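PDB 5B04: translation initiation factor eIF2B subunit beta from Schizosaccharomyces pombe, which acts as a component of the eIF2B complex, which catalyses the exchange of GDP for GTP on the gamma subunit of eIF2. Local coordinates for residues C[84-95]-C[178-189]. Sequence-based numbering, arbitrary orientation.
Sequences IIRRILRLIREE and VIISGIQDVIDE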
loop_
_atom_site.group_PDB
_atom_site.type_symbol
_atom_site.label_atom_id
_atom_site.label_comp_id
_atom_site.label_asym_id
_atom_site.label_seq_id
_atom_site.Cartn_x
_atom_site.Cartn_y
_atom_site.Cartn_z
ATOM N N ILE C 84 -36.967 1.964 -7.670
ATOM C CA ILE C 84 -37.839 2.794 -8.491
ATOM C C ILE C 84 -39.222 2.902 -7.853
ATOM O O ILE C 84 -39.823 3.976 -7.831
ATOM C CB ILE C 84 -37.966 2.238 -9.924
ATOM C CG1 ILE C 84 -36.609 2.274 -10.629
ATOM C CG2 ILE C 84 -38.991 3.026 -10.724
ATOM C CD1 ILE C 84 -35.972 3.647 -10.655
ATOM N N ILE C 85 -39.710 1.784 -7.322
ATOM C CA ILE C 85 -40.991 1.757 -6.627
ATOM C C ILE C 85 -40.988 2.718 -5.443
ATOM O O ILE C 85 -41.923 3.498 -5.263
ATOM C CB ILE C 85 -41.335 0.339 -6.122
ATOM C CG1 ILE C 85 -41.329 -0.663 -7.278
ATOM C CG2 ILE C 85 -42.683 0.333 -5.416
ATOM C CD1 ILE C 85 -42.380 -0.389 -8.330
ATOM N N ARG C 86 -39.923 2.662 -4.647
ATOM C CA ARG C 86 -39.800 3.504 -3.461
ATOM C C ARG C 86 -39.726 4.985 -3.819
ATOM O O ARG C 86 -40.212 5.835 -3.072
ATOM C CB ARG C 86 -38.568 3.103 -2.647
ATOM C CG ARG C 86 -38.642 1.708 -2.050
ATOM C CD ARG C 86 -37.378 1.375 -1.273
ATOM N NE ARG C 86 -37.408 0.019 -0.732
ATOM C CZ ARG C 86 -36.867 -1.037 -1.332
ATOM N NH1 ARG C 86 -36.251 -0.896 -2.498
ATOM N NH2 ARG C 86 -36.941 -2.234 -0.766
ATOM N N ARG C 87 -39.112 5.291 -4.957
ATOM C CA ARG C 87 -39.014 6.670 -5.420
ATOM C C ARG C 87 -40.389 7.227 -5.762
ATOM O O ARG C 87 -40.747 8.329 -5.346
ATOM C CB ARG C 87 -38.096 6.776 -6.639
ATOM C CG ARG C 87 -36.630 6.513 -6.348
ATOM C CD ARG C 87 -35.748 7.235 -7.351
ATOM N NE ARG C 87 -35.907 8.683 -7.256
ATOM C CZ ARG C 87 -35.306 9.557 -8.056
ATOM N NH1 ARG C 87 -34.501 9.133 -9.021
ATOM N NH2 ARG C 87 -35.511 10.857 -7.892
ATOM N N ILE C 88 -41.156 6.452 -6.523
ATOM C CA ILE C 88 -42.486 6.861 -6.953
ATOM C C ILE C 88 -43.432 7.000 -5.763
ATOM O O ILE C 88 -44.287 7.885 -5.740
ATOM C CB ILE C 88 -43.067 5.861 -7.973
ATOM C CG1 ILE C 88 -42.125 5.732 -9.170
ATOM C CG2 ILE C 88 -44.449 6.296 -8.434
ATOM C CD1 ILE C 88 -42.556 4.702 -10.180
ATOM N N LEU C 89 -43.267 6.134 -4.768
ATOM C CA LEU C 89 -44.085 6.202 -3.561
ATOM C C LEU C 89 -43.836 7.496 -2.789
ATOM O O LEU C 89 -44.773 8.115 -2.288
ATOM C CB LEU C 89 -43.822 4.994 -2.660
ATOM C CG LEU C 89 -44.433 3.666 -3.109
ATOM C CD1 LEU C 89 -44.099 2.560 -2.122
ATOM C CD2 LEU C 89 -45.939 3.797 -3.281
ATOM N N ARG C 90 -42.573 7.903 -2.695
ATOM C CA ARG C 90 -42.232 9.152 -2.025
ATOM C C ARG C 90 -42.621 10.339 -2.900
ATOM O O ARG C 90 -42.950 11.416 -2.400
ATOM C CB ARG C 90 -40.740 9.202 -1.684
ATOM C CG ARG C 90 -40.305 10.501 -1.021
ATOM C CD ARG C 90 -38.938 10.384 -0.370
ATOM N NE ARG C 90 -38.483 11.669 0.150
ATOM C CZ ARG C 90 -37.711 11.814 1.223
ATOM N NH1 ARG C 90 -37.308 10.748 1.901
ATOM N NH2 ARG C 90 -37.347 13.025 1.621
ATOM N N LEU C 91 -42.583 10.126 -4.212
ATOM C CA LEU C 91 -43.033 11.125 -5.172
ATOM C C LEU C 91 -44.494 11.463 -4.905
ATOM O O LEU C 91 -44.872 12.629 -4.861
ATOM C CB LEU C 91 -42.850 10.609 -6.603
ATOM C CG LEU C 91 -42.807 11.568 -7.798
ATOM C CD1 LEU C 91 -42.309 10.810 -9.014
ATOM C CD2 LEU C 91 -44.159 12.202 -8.095
ATOM N N ILE C 92 -45.319 10.456 -4.740
ATOM C CA ILE C 92 -46.690 10.732 -4.422
ATOM C C ILE C 92 -46.902 11.375 -3.065
ATOM O O ILE C 92 -47.559 12.391 -2.978
ATOM C CB ILE C 92 -47.465 9.426 -4.451
ATOM C CG1 ILE C 92 -47.337 8.789 -5.822
ATOM C CG2 ILE C 92 -48.918 9.661 -4.132
ATOM C CD1 ILE C 92 -47.710 7.335 -5.826
ATOM N N ARG C 93 -46.306 10.825 -2.020
ATOM C CA ARG C 93 -46.640 11.287 -0.692
ATOM C C ARG C 93 -46.229 12.711 -0.533
ATOM O O ARG C 93 -46.986 13.538 -0.071
ATOM C CB ARG C 93 -45.923 10.464 0.356
ATOM C CG ARG C 93 -46.033 8.972 0.164
ATOM C CD ARG C 93 -46.246 8.290 1.497
ATOM N NE ARG C 93 -45.781 6.912 1.527
ATOM C CZ ARG C 93 -44.646 6.491 0.990
ATOM N NH1 ARG C 93 -43.857 7.340 0.361
ATOM N NH2 ARG C 93 -44.297 5.218 1.075
ATOM N N GLU C 94 -45.013 13.005 -0.941
ATOM C CA GLU C 94 -44.498 14.337 -0.761
ATOM C C GLU C 94 -45.259 15.316 -1.614
ATOM O O GLU C 94 -45.575 16.403 -1.173
ATOM C CB GLU C 94 -42.994 14.387 -1.018
ATOM C CG GLU C 94 -42.216 13.268 -0.333
ATOM C CD GLU C 94 -41.674 13.635 1.043
ATOM O OE1 GLU C 94 -40.912 14.619 1.153
ATOM O OE2 GLU C 94 -41.994 12.926 2.018
ATOM N N GLU C 95 -45.554 14.929 -2.842
ATOM C CA GLU C 95 -46.246 15.837 -3.728
ATOM C C GLU C 95 -47.606 16.121 -3.161
ATOM O O GLU C 95 -48.015 17.262 -3.044
ATOM C CB GLU C 95 -46.362 15.205 -5.108
ATOM C CG GLU C 95 -47.503 15.698 -5.978
ATOM C CD GLU C 95 -47.773 17.167 -5.809
ATOM O OE1 GLU C 95 -46.866 17.972 -6.065
ATOM O OE2 GLU C 95 -48.898 17.517 -5.422
ATOM N N VAL C 178 -48.907 15.200 -12.361
ATOM C CA VAL C 178 -47.641 15.422 -11.668
ATOM C C VAL C 178 -46.925 14.100 -11.375
ATOM O O VAL C 178 -45.697 14.030 -11.438
ATOM C CB VAL C 178 -47.840 16.228 -10.349
ATOM C CG1 VAL C 178 -48.882 15.587 -9.454
ATOM C CG2 VAL C 178 -46.519 16.392 -9.604
ATOM N N ILE C 179 -47.688 13.050 -11.080
ATOM C CA ILE C 179 -47.097 11.741 -10.809
ATOM C C ILE C 179 -46.405 11.189 -12.052
ATOM O O ILE C 179 -45.267 10.725 -11.982
ATOM C CB ILE C 179 -48.147 10.723 -10.317
ATOM C CG1 ILE C 179 -48.802 11.210 -9.022
ATOM C CG2 ILE C 179 -47.510 9.359 -10.099
ATOM C CD1 ILE C 179 -47.818 11.575 -7.936
ATOM N N ILE C 180 -47.091 11.249 -13.189
ATOM C CA ILE C 180 -46.511 10.816 -14.456
ATOM C C ILE C 180 -45.324 11.703 -14.822
ATOM O O ILE C 180 -44.323 11.228 -15.362
ATOM C CB ILE C 180 -47.555 10.834 -15.596
ATOM C CG1 ILE C 180 -48.652 9.803 -15.326
ATOM C CG2 ILE C 180 -46.899 10.555 -16.942
ATOM C CD1 ILE C 180 -49.612 9.609 -16.481
ATOM N N SER C 181 -45.438 12.991 -14.510
ATOM C CA SER C 181 -44.352 13.939 -14.740
ATOM C C SER C 181 -43.083 13.496 -14.022
ATOM O O SER C 181 -42.050 13.281 -14.652
ATOM C CB SER C 181 -44.752 15.342 -14.282
ATOM O OG SER C 181 -43.645 16.226 -14.316
ATOM N N GLY C 182 -43.175 13.348 -12.704
ATOM C CA GLY C 182 -42.044 12.938 -11.893
ATOM C C GLY C 182 -41.480 11.584 -12.280
ATOM O O GLY C 182 -40.274 11.355 -12.182
ATOM N N ILE C 183 -42.353 10.680 -12.715
ATOM C CA ILE C 183 -41.926 9.366 -13.181
ATOM C C ILE C 183 -41.113 9.496 -14.464
ATOM O O ILE C 183 -40.039 8.906 -14.589
ATOM C CB ILE C 183 -43.127 8.427 -13.420
ATOM C CG1 ILE C 183 -43.703 7.951 -12.085
ATOM C CG2 ILE C 183 -42.714 7.227 -14.258
ATOM C CD1 ILE C 183 -44.879 7.008 -12.228
ATOM N N GLN C 184 -41.627 10.279 -15.410
ATOM C CA GLN C 184 -40.918 10.539 -16.660
ATOM C C GLN C 184 -39.588 11.221 -16.381
ATOM O O GLN C 184 -38.594 10.970 -17.066
ATOM C CB GLN C 184 -41.763 11.401 -17.598
ATOM C CG GLN C 184 -41.067 11.742 -18.908
ATOM C CD GLN C 184 -40.779 10.515 -19.749
ATOM O OE1 GLN C 184 -41.639 9.651 -19.921
ATOM N NE2 GLN C 184 -39.561 10.427 -20.272
ATOM N N ASP C 185 -39.580 12.089 -15.375
ATOM C CA ASP C 185 -38.349 12.717 -14.926
ATOM C C ASP C 185 -37.343 11.646 -14.526
ATOM O O ASP C 185 -36.273 11.566 -15.112
ATOM C CB ASP C 185 -38.616 13.679 -13.767
ATOM C CG ASP C 185 -39.494 14.850 -14.173
ATOM O OD1 ASP C 185 -39.905 14.903 -15.351
ATOM O OD2 ASP C 185 -39.773 15.715 -13.317
ATOM N N VAL C 186 -37.712 10.809 -13.557
ATOM C CA VAL C 186 -36.855 9.719 -13.085
ATOM C C VAL C 186 -36.253 8.902 -14.231
ATOM O O VAL C 186 -35.054 8.615 -14.234
ATOM C CB VAL C 186 -37.630 8.767 -12.146
ATOM C CG1 VAL C 186 -36.844 7.485 -11.908
ATOM C CG2 VAL C 186 -37.938 9.461 -10.829
ATOM N N ILE C 187 -37.086 8.544 -15.205
ATOM C CA ILE C 187 -36.623 7.823 -16.388
ATOM C C ILE C 187 -35.550 8.628 -17.118
ATOM O O ILE C 187 -34.567 8.071 -17.607
ATOM C CB ILE C 187 -37.782 7.512 -17.355
ATOM C CG1 ILE C 187 -38.889 6.744 -16.632
ATOM C CG2 ILE C 187 -37.285 6.718 -18.554
ATOM C CD1 ILE C 187 -40.125 6.514 -17.471
ATOM N N ASP C 188 -35.738 9.944 -17.177
ATOM C CA ASP C 188 -34.740 10.826 -17.771
ATOM C C ASP C 188 -33.473 10.852 -16.921
ATOM O O ASP C 188 -32.375 10.691 -17.446
ATOM C CB ASP C 188 -35.290 12.246 -17.933
ATOM C CG ASP C 188 -36.392 12.333 -18.969
ATOM O OD1 ASP C 188 -36.406 11.502 -19.901
ATOM O OD2 ASP C 188 -37.248 13.235 -18.847
ATOM N N GLU C 189 -33.627 11.043 -15.611
ATOM C CA GLU C 189 -32.472 11.134 -14.713
ATOM C C GLU C 189 -31.634 9.858 -14.749
ATOM O O GLU C 189 -30.448 9.879 -14.425
ATOM C CB GLU C 189 -32.913 11.427 -13.274
ATOM C CG GLU C 189 -34.193 12.231 -13.170
ATOM C CD GLU C 189 -34.297 13.059 -11.907
ATOM O OE1 GLU C 189 -33.285 13.667 -11.503
ATOM O OE2 GLU C 189 -35.396 13.096 -11.316
#
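Leu91 is the knob of this helix pair: its side chain drops into the hole formed by Val178, Ile179, Gly182 and Ile183. A chi1 of -160° sets CG opposite the backbone N and carries both methyls onto helix 178-189. CD1 of Leu91 lies against the bare backbone of Gly182, 3.6 Å from its CA, while CD2 slides alongside Ile179, 3.7 Å from its CD1. That same CD1 of Ile179 also meets CG1 of Ile92 at 3.5 Å, the two side chains crossing at about a right angle. One turn earlier in 84-95 and one turn later in 178-189, Ile88 and Ile183 cross with their CD1 methyls 3.9 Å apart. Val186 touches both Ile84 and Arg87: its CG1 passes alongside CD1 of Ile84, and the Arg87 chain, bent at chi3 (63°), presents a guanidinium face to its CG2, 3.8 Å from CZ. NH2 of Arg87 stays 4.1 Å from OE2 of Glu189, opposite charges too far apart for a salt bridge. At the Glu95 end, the aliphatic part of that residue rests on both methyls of Val178. No hydrogen bond links segments 84-95 and 178-189, whose axes come within 9.9 Å at 141° between their N-to-C directions. Helix 34-51 packs alongside, touching Ile88 through Met45 and Ile179 through Ile49, and helix 57-74 covers Ile92 with Val57 and Leu60, so the pair belongs to a helical bundle preceding the Rossmann-like strands that begin at 210-214.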